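Local coordinates for protein inactive dihydroorotase-like domain (Chaetomium thermophilum, PDB 5NNL) that is of unassigned function but belongs, as an inactive member, to the dihydroorotase-like family, which is built round a beta/alpha barrel, at residues 11-16 and 215-220; 39-44 and 73-78; 148-153 and 172-177. One frame throughout, in Å; residues are numbered along the deposited sequence.

All three contacts belong to the barrel wall, but only interactions 2 and 3 are regular strand pairs, each joining consecutive parallel strands by backbone bonds. Interaction 1 is a buried contact near the centre of the chain, where the chain just after the first barrel strand meets the last of the eight parallel barrel strands; an asparagine side chain and two waters do most of the bonding. Interaction 2, about 9 Å from interaction 1 between centres, is wholly buried and touches it through residues 11-16. Interaction 3, about 18 Å from interaction 1 between centres, touches it through Ile12 and Val215; its strand residues are mostly buried, while Asn148 and Lys174 meet in exposed positions. Interactions 2 and 3 do not touch.

Interaction 1: residues 11-16 and 215-220; sequences NIAAFV and VFSIGS
Asn11 and Ile218 carry the polar heart of this contact. Asn11 CG stands anti to its own backbone N (chi1 174°), and OD1 takes the N-H of Ile218 at 3.0 Å in a nearly straight bond of 174°. From the opposite face of the amide plane Ala13 N also donates to OD1, at 3.2 Å, which makes an Asx turn. With ND2 of Asn11 weakly bound to Ala13 O, the buried amide is held at both ends and its rotation fixed. Gly219 N adds a backbone bond of 2.9 Å to Ala13 O. Two waters bridge the backbones: one accepts from Ile12 N and donates to Phe216 O, the other accepts from Phe15 N and donates to Gly219 O.

Van der Waals packing flanks these bonds. Ile218 crosses the Asn11 side chain at about a right angle, its CB 3.6 Å from Asn11 ND2. The apolar Ile12 and Val215 reach toward each other tip to tip, CD1 to CG1 at 3.6 Å. Ala13 CB packs on the CA of Gly219 (3.9 Å), whose positive phi of 81° suits a glycine. Farther along, Ser220 CB sits 3.8 Å from Phe15 CD1, and the Phe15 ring also meets that of Tyr223.

Outside the two segments, Ser217 OG bonds to Asp178 and Ile12 packs on Pro268 and Phe272. Joining residues 11-16 to the end of strand 215-217 and the loop after it by one side-chain bond, one backbone bond and two waters is consistent with the closing seam of a TIM-type (beta/alpha)8 barrel.

Interaction 2: residues 39-44 and 73-78; sequences YSMIRI and DFNLSI
Met41, Ile42 and Arg43 lie level with Asp73, Phe74 and Asn75 in a parallel strand pair, part of the beta-alpha-beta unit formed by strand 39-44, helix 56-64 and strand 73-79 of the barrel. The short strands run 4.7 Å apart at closest approach and diverge in direction by 29°.

Backbone bonds alternate between the strands. Asp73 N donates to Ser40 O, Ile42 N to Asp73 O and Asn75 N to Ile42 O, and Ile44 N reaches Asn75 O at 3.0 Å. Two CA-H...O contacts supplement them, Met41 CA to Asp73 O (3.4 Å) and Phe74 CA to Ile42 O (3.1 Å). Beyond the paired part a water links Ile44 O to Ser77 N.

Apolar side chains gather on the face of Ile42 and Phe74. Phe74 CB lies 4.0 Å from Ile42 CG1, and Ile44 CG1 approaches Phe74 CD2 obliquely at the same distance. Leu76 CD2 touches Ile44 CB, and the Leu76 side chain also packs on helix 56-64; Ile42 and Ile44 pack on helix 26-37.

The other face is more polar. Met41 bends at chi2 and chi3, and its SD comes 3.8 Å from Asp73 CB. The carboxylate of Asp73 is bound by Ala334 N and Gln277, and Asn75 OD1 by Ser337. Arg43 runs extended from CG to NE; its NE bonds to Ser97 OG and its NH1 to Ile12 O. Ser97 also bonds Ser77 OG, which lies at the guanidinium edge and takes a weak bond of 3.3 Å from Arg43 NH2.

Interaction 3: residues 148-153 and 172-177; sequences NRRIHV and GLKVTC
His152 holds CG anti to its backbone N (chi1 -177°), while Thr176 places OG1 between its own N and carbonyl carbon (chi1 63°). The two side chains cross at about a right angle. Thr176 OG1 lies in the plane of the imidazole at its edge, only 2.6 Å from His152 ND1, in a short, fairly straight hydrogen bond (167°) in which either atom could be the donor. A water 3.0 Å from Thr176 OG1 also bonds weakly to Ile151 O. The far nitrogen of the ring, NE2, is bound by Asp178, so both ring nitrogens are bonded.

Backbone bonds in the parallel pattern run from Ile151 N to Lys174 O, Thr176 N to Ile151 O and Val153 N to Thr176 O (2.8 Å). At the exposed end Lys174, bent at chi3 and chi4, donates a 3.2 Å hydrogen bond from NZ to Asn148 OD1, and a water joins Arg149 O to Lys174 N. On the opposite face from His152, Ile151 CG2 packs 3.9 Å from Val175 CB, and Val153 CG2 meets Val175 CG2.

Strands 151-153 and 175-180 with helix 159-170 form a beta-alpha-beta unit of the barrel. Ile151, Val153 and Val175 pack against helix 134-146, whereas His152 and Thr176 touch Ile271 of helix 257-271; strand 128-130 lies alongside 151-153, and strand 215-217 alongside 175-180.

Interaction 1: residues 11-16 and 215-220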
# COMPACT_ATOMS: atom_id res chain seq x y z
N ASN A 11 3.13 3.16 -4.30
CA ASN A 11 2.43 2.14 -3.52
C ASN A 11 2.46 2.56 -2.06
O ASN A 11 3.52 2.56 -1.43
CB ASN A 11 3.07 0.76 -3.70
CG ASN A 11 2.45 -0.28 -2.79
OD1 ASN A 11 1.28 -0.18 -2.42
ND2 ASN A 11 3.22 -1.29 -2.42
N ILE A 12 1.29 2.93 -1.52
CA ILE A 12 1.23 3.43 -0.15
C ILE A 12 1.22 2.33 0.90
O ILE A 12 1.07 2.63 2.09
CB ILE A 12 -0.01 4.31 0.08
CG1 ILE A 12 -1.29 3.53 -0.23
CG2 ILE A 12 0.08 5.55 -0.79
CD1 ILE A 12 -2.52 4.10 0.42
N ALA A 13 1.38 1.07 0.51
CA ALA A 13 1.39 -0.03 1.48
C ALA A 13 2.24 -1.15 0.89
O ALA A 13 1.74 -2.03 0.19
CB ALA A 13 -0.02 -0.51 1.80
N ALA A 14 3.54 -1.09 1.17
CA ALA A 14 4.48 -2.13 0.77
C ALA A 14 4.83 -2.96 2.00
O ALA A 14 5.38 -2.44 2.97
CB ALA A 14 5.74 -1.53 0.15
N PHE A 15 4.50 -4.25 1.95
CA PHE A 15 4.72 -5.12 3.09
C PHE A 15 6.15 -5.64 3.09
O PHE A 15 6.65 -6.12 2.06
CB PHE A 15 3.73 -6.28 3.06
CG PHE A 15 3.79 -7.17 4.27
CD1 PHE A 15 3.37 -6.72 5.51
CD2 PHE A 15 4.27 -8.47 4.16
CE1 PHE A 15 3.42 -7.54 6.62
CE2 PHE A 15 4.32 -9.30 5.26
CZ PHE A 15 3.90 -8.83 6.50
N VAL A 16 6.81 -5.56 4.24
CA VAL A 16 8.20 -5.98 4.38
C VAL A 16 8.28 -6.96 5.54
O VAL A 16 8.33 -6.53 6.71
CB VAL A 16 9.14 -4.78 4.57
CG1 VAL A 16 10.59 -5.25 4.70
CG2 VAL A 16 9.00 -3.81 3.41
N VAL A 215 -7.37 5.52 -3.86
CA VAL A 215 -6.03 4.97 -4.04
C VAL A 215 -6.11 3.46 -4.21
O VAL A 215 -6.94 2.78 -3.60
CB VAL A 215 -5.13 5.32 -2.84
CG1 VAL A 215 -3.76 4.65 -2.95
CG2 VAL A 215 -4.98 6.82 -2.70
N PHE A 216 -5.22 2.92 -5.04
CA PHE A 216 -4.93 1.50 -5.07
C PHE A 216 -3.63 1.24 -4.32
O PHE A 216 -2.66 2.00 -4.45
CB PHE A 216 -4.78 0.98 -6.51
CG PHE A 216 -6.08 0.86 -7.26
CD1 PHE A 216 -7.23 0.37 -6.65
CD2 PHE A 216 -6.14 1.21 -8.59
CE1 PHE A 216 -8.40 0.26 -7.35
CE2 PHE A 216 -7.32 1.09 -9.30
CZ PHE A 216 -8.45 0.62 -8.69
N SER A 217 -3.62 0.18 -3.52
CA SER A 217 -2.41 -0.26 -2.85
C SER A 217 -2.17 -1.72 -3.16
O SER A 217 -3.05 -2.43 -3.65
CB SER A 217 -2.49 -0.05 -1.33
OG SER A 217 -3.42 -0.95 -0.75
N ILE A 218 -0.95 -2.17 -2.90
CA ILE A 218 -0.65 -3.60 -2.95
C ILE A 218 -0.99 -4.26 -1.62
O ILE A 218 -1.74 -5.24 -1.58
CB ILE A 218 0.83 -3.80 -3.33
CG1 ILE A 218 1.06 -3.17 -4.71
CG2 ILE A 218 1.19 -5.29 -3.29
CD1 ILE A 218 2.36 -3.54 -5.36
N GLY A 219 -0.46 -3.73 -0.52
CA GLY A 219 -0.87 -4.14 0.80
C GLY A 219 -0.21 -5.42 1.26
O GLY A 219 0.71 -5.96 0.63
N SER A 220 -0.68 -5.91 2.40
CA SER A 220 -0.25 -7.19 2.94
C SER A 220 -1.13 -8.33 2.47
O SER A 220 -0.84 -9.49 2.79
CB SER A 220 -0.23 -7.14 4.47
OG SER A 220 -1.52 -6.89 5.00
O HOH W 1 -0.56 3.44 -3.77
O HOH W 2 2.96 -5.27 -0.37

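Interaction 2: residues 39-44 and 73-78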
# COMPACT_ATOMS: atom_id res chain seq x y z
N TYR A 39 7.12 1.32 -9.50
CA TYR A 39 6.89 2.11 -8.29
C TYR A 39 8.21 2.75 -7.87
O TYR A 39 9.11 2.06 -7.39
CB TYR A 39 6.32 1.23 -7.18
CG TYR A 39 5.08 0.46 -7.60
CD1 TYR A 39 3.85 1.10 -7.70
CD2 TYR A 39 5.15 -0.89 -7.91
CE1 TYR A 39 2.72 0.40 -8.10
CE2 TYR A 39 4.02 -1.59 -8.30
CZ TYR A 39 2.81 -0.94 -8.39
OH TYR A 39 1.68 -1.62 -8.78
N SER A 40 8.31 4.07 -8.05
CA SER A 40 9.49 4.81 -7.63
C SER A 40 9.36 5.37 -6.21
O SER A 40 10.31 5.99 -5.72
CB SER A 40 9.77 5.96 -8.61
OG SER A 40 8.69 6.88 -8.64
N MET A 41 8.22 5.18 -5.57
CA MET A 41 7.98 5.66 -4.21
C MET A 41 7.02 4.70 -3.53
O MET A 41 5.95 4.42 -4.06
CB MET A 41 7.39 7.07 -4.21
CG MET A 41 8.28 8.14 -3.59
SD MET A 41 8.48 7.95 -1.80
CE MET A 41 7.99 9.58 -1.25
N ILE A 42 7.40 4.22 -2.35
CA ILE A 42 6.58 3.28 -1.60
C ILE A 42 6.56 3.69 -0.13
O ILE A 42 7.58 4.11 0.42
CB ILE A 42 7.07 1.82 -1.74
CG1 ILE A 42 8.48 1.66 -1.16
CG2 ILE A 42 7.04 1.40 -3.20
CD1 ILE A 42 8.95 0.21 -1.10
N ARG A 43 5.39 3.59 0.49
CA ARG A 43 5.27 3.68 1.93
C ARG A 43 5.38 2.28 2.51
O ARG A 43 4.68 1.36 2.07
CB ARG A 43 3.95 4.32 2.35
CG ARG A 43 3.61 4.13 3.82
CD ARG A 43 2.31 4.80 4.23
NE ARG A 43 1.95 4.38 5.58
CZ ARG A 43 1.41 3.20 5.89
NH1 ARG A 43 1.15 2.32 4.93
NH2 ARG A 43 1.12 2.91 7.15
N ILE A 44 6.25 2.12 3.50
CA ILE A 44 6.51 0.83 4.12
C ILE A 44 5.49 0.61 5.22
O ILE A 44 5.33 1.45 6.11
CB ILE A 44 7.94 0.75 4.66
CG1 ILE A 44 8.95 1.16 3.58
CG2 ILE A 44 8.25 -0.64 5.17
CD1 ILE A 44 8.88 0.34 2.31
N ASP A 73 12.62 5.34 -3.75
CA ASP A 73 12.43 6.17 -2.57
C ASP A 73 11.34 5.57 -1.68
O ASP A 73 10.48 4.81 -2.14
CB ASP A 73 12.08 7.60 -2.96
CG ASP A 73 13.21 8.29 -3.70
OD1 ASP A 73 14.36 7.83 -3.60
OD2 ASP A 73 12.94 9.30 -4.39
N PHE A 74 11.37 5.93 -0.40
CA PHE A 74 10.44 5.32 0.53
C PHE A 74 10.23 6.21 1.74
O PHE A 74 11.03 7.10 2.03
CB PHE A 74 10.92 3.93 0.97
CG PHE A 74 12.07 3.95 1.92
CD1 PHE A 74 13.38 4.03 1.46
CD2 PHE A 74 11.86 3.88 3.29
CE1 PHE A 74 14.44 4.05 2.34
CE2 PHE A 74 12.92 3.90 4.17
CZ PHE A 74 14.21 3.99 3.70
N ASN A 75 9.11 5.98 2.41
CA ASN A 75 8.78 6.58 3.69
C ASN A 75 8.54 5.45 4.68
O ASN A 75 7.96 4.42 4.34
CB ASN A 75 7.52 7.45 3.59
CG ASN A 75 7.82 8.93 3.70
OD1 ASN A 75 8.62 9.36 4.54
ND2 ASN A 75 7.17 9.73 2.86
N LEU A 76 9.00 5.64 5.91
CA LEU A 76 8.62 4.74 6.99
C LEU A 76 7.33 5.23 7.63
O LEU A 76 6.85 6.34 7.37
CB LEU A 76 9.74 4.62 8.03
CG LEU A 76 10.98 3.82 7.62
CD1 LEU A 76 12.04 3.88 8.71
CD2 LEU A 76 10.63 2.37 7.31
N SER A 77 6.77 4.39 8.48
CA SER A 77 5.56 4.71 9.22
C SER A 77 5.67 4.04 10.58
O SER A 77 6.59 3.25 10.83
CB SER A 77 4.31 4.25 8.45
OG SER A 77 3.12 4.68 9.09
N ILE A 78 4.74 4.36 11.47
CA ILE A 78 4.79 3.86 12.84
C ILE A 78 3.39 3.43 13.28
O ILE A 78 2.40 4.08 12.95
CB ILE A 78 5.37 4.91 13.80
CG1 ILE A 78 5.53 4.32 15.19
CG2 ILE A 78 4.50 6.17 13.82
CD1 ILE A 78 6.71 4.91 15.96
O HOH W 3 7.13 1.55 8.14

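Interaction 3: residues 148-153 and 172-177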
# COMPACT_ATOMS: atom_id res chain seq x y z
N ASN A 148 -11.48 17.74 13.06
CA ASN A 148 -11.43 18.39 11.75
C ASN A 148 -10.08 18.18 11.08
O ASN A 148 -9.40 19.13 10.67
CB ASN A 148 -11.75 19.88 11.87
CG ASN A 148 -11.95 20.52 10.51
OD1 ASN A 148 -12.58 19.95 9.62
ND2 ASN A 148 -11.40 21.71 10.35
N ARG A 149 -9.68 16.91 10.97
CA ARG A 149 -8.45 16.54 10.29
C ARG A 149 -8.73 15.37 9.36
O ARG A 149 -9.86 14.85 9.29
CB ARG A 149 -7.34 16.22 11.30
CG ARG A 149 -7.60 15.02 12.21
CD ARG A 149 -6.32 14.25 12.45
NE ARG A 149 -5.76 13.78 11.18
CZ ARG A 149 -4.46 13.69 10.90
NH1 ARG A 149 -3.55 14.05 11.80
NH2 ARG A 149 -4.07 13.25 9.72
N ARG A 150 -7.70 14.94 8.64
CA ARG A 150 -7.83 13.92 7.61
C ARG A 150 -7.66 12.53 8.20
O ARG A 150 -6.95 12.33 9.18
CB ARG A 150 -6.80 14.14 6.50
CG ARG A 150 -6.82 15.54 5.90
CD ARG A 150 -5.74 15.70 4.83
NE ARG A 150 -6.00 14.86 3.65
CZ ARG A 150 -6.10 15.30 2.40
NH1 ARG A 150 -5.95 16.59 2.10
NH2 ARG A 150 -6.34 14.43 1.42
N ILE A 151 -8.32 11.55 7.57
CA ILE A 151 -8.15 10.14 7.90
C ILE A 151 -8.18 9.34 6.61
O ILE A 151 -8.98 9.61 5.71
CB ILE A 151 -9.25 9.65 8.87
CG1 ILE A 151 -9.01 8.19 9.27
CG2 ILE A 151 -10.62 9.80 8.25
CD1 ILE A 151 -7.81 7.98 10.17
N HIS A 152 -7.30 8.34 6.52
CA HIS A 152 -7.23 7.45 5.37
C HIS A 152 -7.49 6.02 5.81
O HIS A 152 -6.86 5.55 6.77
CB HIS A 152 -5.87 7.54 4.67
CG HIS A 152 -5.77 6.69 3.44
ND1 HIS A 152 -6.26 7.11 2.22
CD2 HIS A 152 -5.26 5.45 3.25
CE1 HIS A 152 -6.04 6.16 1.32
NE2 HIS A 152 -5.44 5.15 1.92
N VAL A 153 -8.40 5.35 5.12
CA VAL A 153 -8.80 3.98 5.45
C VAL A 153 -8.21 3.05 4.41
O VAL A 153 -8.42 3.24 3.20
CB VAL A 153 -10.33 3.85 5.50
CG1 VAL A 153 -10.73 2.44 5.93
CG2 VAL A 153 -10.92 4.88 6.45
N GLY A 172 -18.85 15.94 3.83
CA GLY A 172 -17.66 16.75 3.96
C GLY A 172 -16.59 16.22 4.89
O GLY A 172 -15.58 16.90 5.11
N LEU A 173 -16.79 15.03 5.46
CA LEU A 173 -15.77 14.44 6.32
C LEU A 173 -14.50 14.19 5.51
O LEU A 173 -14.55 13.66 4.40
CB LEU A 173 -16.30 13.14 6.92
CG LEU A 173 -15.64 12.62 8.19
CD1 LEU A 173 -16.65 11.85 9.02
CD2 LEU A 173 -14.47 11.74 7.85
N LYS A 174 -13.35 14.56 6.08
CA LYS A 174 -12.07 14.49 5.35
C LYS A 174 -11.53 13.06 5.40
O LYS A 174 -10.56 12.74 6.08
CB LYS A 174 -11.06 15.46 5.94
CG LYS A 174 -11.51 16.91 6.00
CD LYS A 174 -10.30 17.84 6.03
CE LYS A 174 -10.54 19.08 6.87
NZ LYS A 174 -11.81 19.77 6.53
N VAL A 175 -12.18 12.17 4.64
CA VAL A 175 -11.79 10.77 4.60
C VAL A 175 -11.42 10.39 3.18
O VAL A 175 -12.07 10.81 2.21
CB VAL A 175 -12.91 9.85 5.15
CG1 VAL A 175 -14.20 10.05 4.40
CG2 VAL A 175 -12.48 8.39 5.10
N THR A 176 -10.36 9.59 3.05
CA THR A 176 -9.99 8.94 1.81
C THR A 176 -9.77 7.46 2.10
O THR A 176 -9.72 7.04 3.26
CB THR A 176 -8.73 9.55 1.19
OG1 THR A 176 -7.61 9.37 2.07
CG2 THR A 176 -8.93 11.04 0.94
N CYS A 177 -9.66 6.65 1.05
CA CYS A 177 -9.50 5.22 1.26
C CYS A 177 -8.80 4.57 0.08
O CYS A 177 -8.72 5.14 -1.01
CB CYS A 177 -10.86 4.53 1.48
SG CYS A 177 -11.95 4.57 0.04
O HOH W 4 -12.81 15.06 8.69
O HOH W 5 -7.37 11.65 4.02